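Local coordinates for death on curing protein (Enterobacteria phage P1, PDB 3DD7) that acts as the toxin partner of the antitoxin Phd, which inhibits it by fold complementation, and probably works by inhibiting the ribosome, at residues Asp14-Ile17 and Ser18-Gly22; Ala115-Leu118 and Arg119-Tyr122. The protein carries 2 engineered substitutions. All blocks are in the same frame, centred on the assembly; numbering follows the deposited sequence. Where two conformers were deposited one is given.

Contact 1: Asp14-Ile17 and Ser18-Gly22; sequences DANI and SRYGG
I17 and N16 meet the last turn of helix 6-20 and the two glycines that follow it. I17 folds back over the chain end: its CG1 lies beside the backbone N, and chi2 of -69° swings CD1 over the outgoing backbone, 3.8 Å from G22 CA. The other branch reaches along the same strip, with I17 CG2 3.5 Å from G22 O, so the isoleucine is flanked by main chain that carries no side chain of its own. Its carbonyl is engaged as well. G21 N gives I17 O a bond of 2.7 Å, short but bent, with the donor above the carbonyl plane (36° out of it), consistent with the chain leaving the helix at G21. One turn earlier S18 N still bonds D14 O at 3.0 Å, and its CB leans against the carbonyls of D14 and A15.

N16 meets Y20, one turn further along. Its O accepts Y20 N at 2.8 Å and also sits at the edge of the Y20 ring, near its plane. With CG anti to the backbone N (chi1 -168°), the N16 amide crosses the ring at a slant, ND2 3.7 Å from Y20 CD2, the planes 37° apart. The methylene R19 CG lies over one ring face, toward the rim. Polar ends are held elsewhere: R74 on helix 72-86 bonds N16 OD1 and G21 O. On the bound peptide, acidic side chains form salt bridges with R19 NH2 and a hydrogen bond with Y20 OH, and a polar one bonds N16 ND2. A helix C-terminus ended by a positive-phi glycine at the C' position thus doubles as part of the docking surface for that peptide, consistent with inhibition by fold complementation.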
ATOM      1  N   ASP A  14      -8.172  -3.939  -8.010  1.00 17.72           N
ATOM      2  CA  ASP A  14      -8.839  -4.613  -9.127  1.00 18.84           C
ATOM      3  C   ASP A  14      -8.043  -4.356 -10.416  1.00 18.99           C
ATOM      4  O   ASP A  14      -7.878  -5.252 -11.244  1.00 18.73           O
ATOM      5  CB  ASP A  14     -10.268  -4.107  -9.251  1.00 18.98           C
ATOM      6  CG  ASP A  14     -11.166  -4.586  -8.124  1.00 21.21           C
ATOM      7  OD1 ASP A  14     -10.746  -5.470  -7.326  1.00 20.76           O
ATOM      8  OD2 ASP A  14     -12.311  -4.075  -8.073  1.00 22.54           O
ATOM      9  N   ALA A  15      -7.512  -3.141 -10.561  1.00 18.62           N
ATOM     10  CA  ALA A  15      -6.670  -2.824 -11.739  1.00 19.85           C
ATOM     11  C   ALA A  15      -5.375  -3.643 -11.742  1.00 19.98           C
ATOM     12  O   ALA A  15      -4.878  -4.053 -12.800  1.00 21.60           O
ATOM     13  CB  ALA A  15      -6.370  -1.347 -11.787  1.00 19.49           C
ATOM     14  N   ASN A  16      -4.838  -3.870 -10.550  1.00 19.27           N
ATOM     15  CA  ASN A  16      -3.626  -4.650 -10.381  1.00 20.12           C
ATOM     16  C   ASN A  16      -3.878  -6.121 -10.737  1.00 19.95           C
ATOM     17  O   ASN A  16      -3.064  -6.771 -11.427  1.00 20.62           O
ATOM     18  CB  ASN A  16      -3.132  -4.525  -8.946  1.00 19.78           C
ATOM     19  CG  ASN A  16      -1.750  -5.059  -8.794  1.00 21.58           C
ATOM     20  OD1 ASN A  16      -1.557  -6.246  -8.688  1.00 23.15           O
ATOM     21  ND2 ASN A  16      -0.781  -4.181  -8.810  1.00 19.38           N
ATOM     22  N   ILE A  17      -5.022  -6.632 -10.299  1.00 20.78           N
ATOM     23  CA  ILE A  17      -5.405  -8.018 -10.602  1.00 21.29           C
ATOM     24  C   ILE A  17      -5.509  -8.194 -12.119  1.00 21.18           C
ATOM     25  O   ILE A  17      -5.018  -9.188 -12.673  1.00 21.51           O
ATOM     26  CB  ILE A  17      -6.744  -8.416  -9.901  1.00 21.37           C
ATOM     27  CG1 ILE A  17      -6.515  -8.635  -8.390  1.00 22.33           C
ATOM     28  CG2 ILE A  17      -7.429  -9.639 -10.580  1.00 21.50           C
ATOM     29  CD1 ILE A  17      -5.691  -9.842  -8.025  1.00 23.90           C
ATOM     30  N   SER A  18      -6.153  -7.222 -12.764  1.00 20.77           N
ATOM     31  CA  SER A  18      -6.363  -7.234 -14.210  0.50 21.17           C
ATOM     32  C   SER A  18      -5.035  -7.243 -14.969  1.00 21.19           C
ATOM     33  O   SER A  18      -4.859  -7.988 -15.934  1.00 21.60           O
ATOM     34  CB  SER A  18      -7.202  -6.022 -14.628  0.50 21.39           C
ATOM     35  OG  SER A  18      -7.572  -6.093 -15.996  0.50 21.01           O
ATOM     36  N   ARG A  19      -4.099  -6.427 -14.520  1.00 20.86           N
ATOM     37  CA  ARG A  19      -2.853  -6.245 -15.243  1.00 20.64           C
ATOM     38  C   ARG A  19      -1.869  -7.387 -14.992  1.00 20.42           C
ATOM     39  O   ARG A  19      -1.240  -7.886 -15.931  1.00 21.12           O
ATOM     40  CB  ARG A  19      -2.246  -4.877 -14.906  1.00 20.47           C
ATOM     41  CG  ARG A  19      -0.857  -4.670 -15.464  1.00 20.91           C
ATOM     42  CD  ARG A  19      -0.561  -3.225 -15.598  1.00 19.41           C
ATOM     43  NE  ARG A  19       0.858  -3.005 -15.892  1.00 21.95           N
ATOM     44  CZ  ARG A  19       1.371  -1.810 -16.108  1.00 21.42           C
ATOM     45  NH1 ARG A  19       0.565  -0.751 -16.129  1.00 20.72           N
ATOM     46  NH2 ARG A  19       2.683  -1.671 -16.327  1.00 22.53           N
ATOM     47  N   TYR A  20      -1.767  -7.813 -13.735  1.00 20.40           N
ATOM     48  CA  TYR A  20      -0.731  -8.763 -13.309  1.00 20.09           C
ATOM     49  C   TYR A  20      -1.237 -10.167 -12.979  1.00 21.15           C
ATOM     50  O   TYR A  20      -0.444 -11.114 -12.869  1.00 20.63           O
ATOM     51  CB  TYR A  20       0.023  -8.195 -12.110  1.00 20.78           C
ATOM     52  CG  TYR A  20       0.783  -6.929 -12.444  1.00 19.06           C
ATOM     53  CD1 TYR A  20       1.968  -6.966 -13.176  1.00 20.49           C
ATOM     54  CD2 TYR A  20       0.317  -5.691 -12.015  1.00 19.90           C
ATOM     55  CE1 TYR A  20       2.676  -5.776 -13.471  1.00 20.70           C
ATOM     56  CE2 TYR A  20       0.994  -4.522 -12.320  1.00 19.97           C
ATOM     57  CZ  TYR A  20       2.169  -4.565 -13.029  1.00 20.99           C
ATOM     58  OH  TYR A  20       2.801  -3.386 -13.292  1.00 21.73           O
ATOM     59  N   GLY A  21      -2.547 -10.296 -12.805  1.00 21.39           N
ATOM     60  CA  GLY A  21      -3.144 -11.589 -12.500  1.00 22.02           C
ATOM     61  C   GLY A  21      -3.429 -11.799 -11.022  1.00 22.28           C
ATOM     62  O   GLY A  21      -2.945 -11.059 -10.161  1.00 22.39           O
ATOM     63  N   GLY A  22      -4.214 -12.830 -10.744  1.00 22.15           N
ATOM     64  CA  GLY A  22      -4.581 -13.197  -9.373  1.00 22.33           C
ATOM     65  C   GLY A  22      -6.074 -13.432  -9.225  1.00 21.99           C
ATOM     66  O   GLY A  22      -6.863 -13.107 -10.119  1.00 22.32           O
TER

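Contact 2: Ala115-Leu118 and Arg119-Tyr122; sequences ADTL and RRLY
The closing turns of the amphipathic C-terminal helix 111-122 bring D116 against R119, T117 against R120 and L121, and L118 against Y122. Four successive i to i+4 bonds, from R119 N to A115 O through Y122 N to L118 O, keep the backbone helical to its end.

On the outer side, D116 and R119 form an i to i+3 salt bridge, OD1 to NH1 at 3.2 Å. The carboxylate oxygen lies at the guanidinium edge and in its plane, although the carboxylate and guanidinium planes are 64° apart. R119 gets there by a bend at chi3 (-69°), which also places A115 O over one guanidinium face. Its NH2 has a second acid, D50, so the group is probably pinned between two negative charges.

T117 points the same way as its two neighbours: CG2 is 3.8 Å from R120 NH2 and 4.1 Å from L121 CD1, while OG1 is hydrogen-bonded to S113 O, one turn back. The charged end of R120 goes on to E96.

The buried side faces helices 51-65 and 97-105, where L118 touches F52 and L100. Y122 is held by its OH on F92 O and by an edge-to-face stack with the F92 ring. L121 CB lies over the centre of one face of the Y122 ring, 3.6 Å above its plane. Along the helix the tyrosine crosses L118 at an angle, CE2 4.1 Å from L118 CD2, and Y122 CD2 approaches L118 O to 3.4 Å.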
ATOM      1  N   ALA A 115       8.364   2.504   7.797  1.00 19.10           N
ATOM      2  CA  ALA A 115       8.553   3.938   7.564  1.00 19.80           C
ATOM      3  C   ALA A 115      10.034   4.283   7.442  1.00 20.16           C
ATOM      4  O   ALA A 115      10.412   5.095   6.589  1.00 20.29           O
ATOM      5  CB  ALA A 115       7.881   4.774   8.648  1.00 20.60           C
ATOM      6  N   ASP A 116      10.868   3.654   8.273  1.00 19.82           N
ATOM      7  CA  ASP A 116      12.306   3.923   8.246  1.00 21.24           C
ATOM      8  C   ASP A 116      12.884   3.564   6.885  1.00 21.06           C
ATOM      9  O   ASP A 116      13.723   4.284   6.340  1.00 21.18           O
ATOM     10  CB  ASP A 116      13.040   3.148   9.352  1.00 21.89           C
ATOM     11  CG  ASP A 116      12.886   3.780  10.725  1.00 23.95           C
ATOM     12  OD1 ASP A 116      12.635   4.997  10.809  1.00 25.92           O
ATOM     13  OD2 ASP A 116      13.040   3.052  11.736  1.00 24.37           O
ATOM     14  N   THR A 117      12.416   2.455   6.330  1.00 21.14           N
ATOM     15  CA  THR A 117      12.904   1.999   5.035  1.00 21.16           C
ATOM     16  C   THR A 117      12.405   2.908   3.911  1.00 20.49           C
ATOM     17  O   THR A 117      13.177   3.301   3.031  1.00 20.51           O
ATOM     18  CB  THR A 117      12.527   0.533   4.778  1.00 21.73           C
ATOM     19  OG1 THR A 117      13.082  -0.267   5.834  1.00 23.30           O
ATOM     20  CG2 THR A 117      13.077   0.056   3.442  1.00 21.44           C
ATOM     21  N   LEU A 118      11.117   3.225   3.929  1.00 19.51           N
ATOM     22  CA  LEU A 118      10.553   4.124   2.912  1.00 20.54           C
ATOM     23  C   LEU A 118      11.260   5.481   2.951  1.00 20.37           C
ATOM     24  O   LEU A 118      11.526   6.080   1.900  1.00 20.42           O
ATOM     25  CB  LEU A 118       9.045   4.309   3.121  1.00 20.80           C
ATOM     26  CG  LEU A 118       8.175   3.059   2.943  1.00 23.92           C
ATOM     27  CD1 LEU A 118       6.689   3.417   3.163  1.00 22.44           C
ATOM     28  CD2 LEU A 118       8.401   2.424   1.610  1.00 23.65           C
ATOM     29  N   ARG A 119      11.557   5.971   4.156  1.00 20.49           N
ATOM     30  CA  ARG A 119      12.228   7.264   4.303  1.00 20.92           C
ATOM     31  C   ARG A 119      13.645   7.210   3.714  1.00 20.82           C
ATOM     32  O   ARG A 119      14.095   8.161   3.065  1.00 21.06           O
ATOM     33  CB  ARG A 119      12.261   7.694   5.776  1.00 20.57           C
ATOM     34  CG  ARG A 119      12.755   9.128   6.021  1.00 21.70           C
ATOM     35  CD  ARG A 119      12.753   9.452   7.521  1.00 23.09           C
ATOM     36  NE  ARG A 119      11.391   9.551   8.048  1.00 27.31           N
ATOM     37  CZ  ARG A 119      10.817   8.634   8.820  1.00 30.44           C
ATOM     38  NH1 ARG A 119      11.477   7.535   9.168  1.00 32.73           N
ATOM     39  NH2 ARG A 119       9.580   8.806   9.241  1.00 31.38           N
ATOM     40  N   ARG A 120      14.355   6.104   3.945  1.00 20.59           N
ATOM     41  CA  ARG A 120      15.677   5.946   3.337  1.00 20.68           C
ATOM     42  C   ARG A 120      15.570   5.947   1.823  1.00 20.94           C
ATOM     43  O   ARG A 120      16.329   6.638   1.149  1.00 21.13           O
ATOM     44  CB  ARG A 120      16.387   4.682   3.814  1.00 20.27           C
ATOM     45  CG  ARG A 120      17.597   4.290   2.970  1.00 21.03           C
ATOM     46  CD  ARG A 120      18.406   3.198   3.628  1.00 21.65           C
ATOM     47  NE  ARG A 120      17.667   1.949   3.810  1.00 19.96           N
ATOM     48  CZ  ARG A 120      17.518   1.028   2.850  1.00 22.27           C
ATOM     49  NH1 ARG A 120      18.026   1.229   1.638  1.00 22.67           N
ATOM     50  NH2 ARG A 120      16.858  -0.101   3.101  1.00 21.82           N
ATOM     51  N   LEU A 121      14.629   5.164   1.296  1.00 21.24           N
ATOM     52  CA  LEU A 121      14.483   5.024  -0.149  1.00 21.73           C
ATOM     53  C   LEU A 121      14.082   6.329  -0.821  1.00 21.91           C
ATOM     54  O   LEU A 121      14.693   6.716  -1.823  1.00 22.57           O
ATOM     55  CB  LEU A 121      13.488   3.909  -0.499  1.00 21.99           C
ATOM     56  CG  LEU A 121      13.982   2.479  -0.227  1.00 22.42           C
ATOM     57  CD1 LEU A 121      12.856   1.487  -0.415  1.00 24.74           C
ATOM     58  CD2 LEU A 121      15.185   2.119  -1.137  1.00 25.78           C
ATOM     59  N   TYR A 122      13.079   7.005  -0.261  1.00 21.75           N
ATOM     60  CA  TYR A 122      12.398   8.107  -0.965  1.00 22.84           C
ATOM     61  C   TYR A 122      12.492   9.505  -0.361  1.00 23.12           C
ATOM     62  O   TYR A 122      12.084  10.458  -1.010  1.00 22.96           O
ATOM     63  CB  TYR A 122      10.913   7.770  -1.207  1.00 23.05           C
ATOM     64  CG  TYR A 122      10.744   6.428  -1.843  1.00 23.41           C
ATOM     65  CD1 TYR A 122      11.240   6.193  -3.121  1.00 24.09           C
ATOM     66  CD2 TYR A 122      10.126   5.381  -1.165  1.00 20.44           C
ATOM     67  CE1 TYR A 122      11.138   4.932  -3.723  1.00 23.26           C
ATOM     68  CE2 TYR A 122      10.014   4.114  -1.754  1.00 20.41           C
ATOM     69  CZ  TYR A 122      10.518   3.905  -3.035  1.00 24.57           C
ATOM     70  OH  TYR A 122      10.416   2.671  -3.624  1.00 22.98           O
TER

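Overall arrangement
Contact 1 closes the first helix of the chain, 6-20, and contact 2 closes the last, 111-122, so they come in series. Their centres are 26 Å apart and their nearest atoms about 14 Å, without touching. Helix 72-86 lies between them in the all-helical fold: R74 and N78 meet contact 1, while L81 and L84 pack on Y122 of contact 2. The roles differ. Contact 1 is a surface site where the bound peptide gains salt bridges and hydrogen bonds, and contact 2 is partly buried, tying the C-terminal helix to helices 51-65, 72-86 and 97-105 away from that end of helix 6-20.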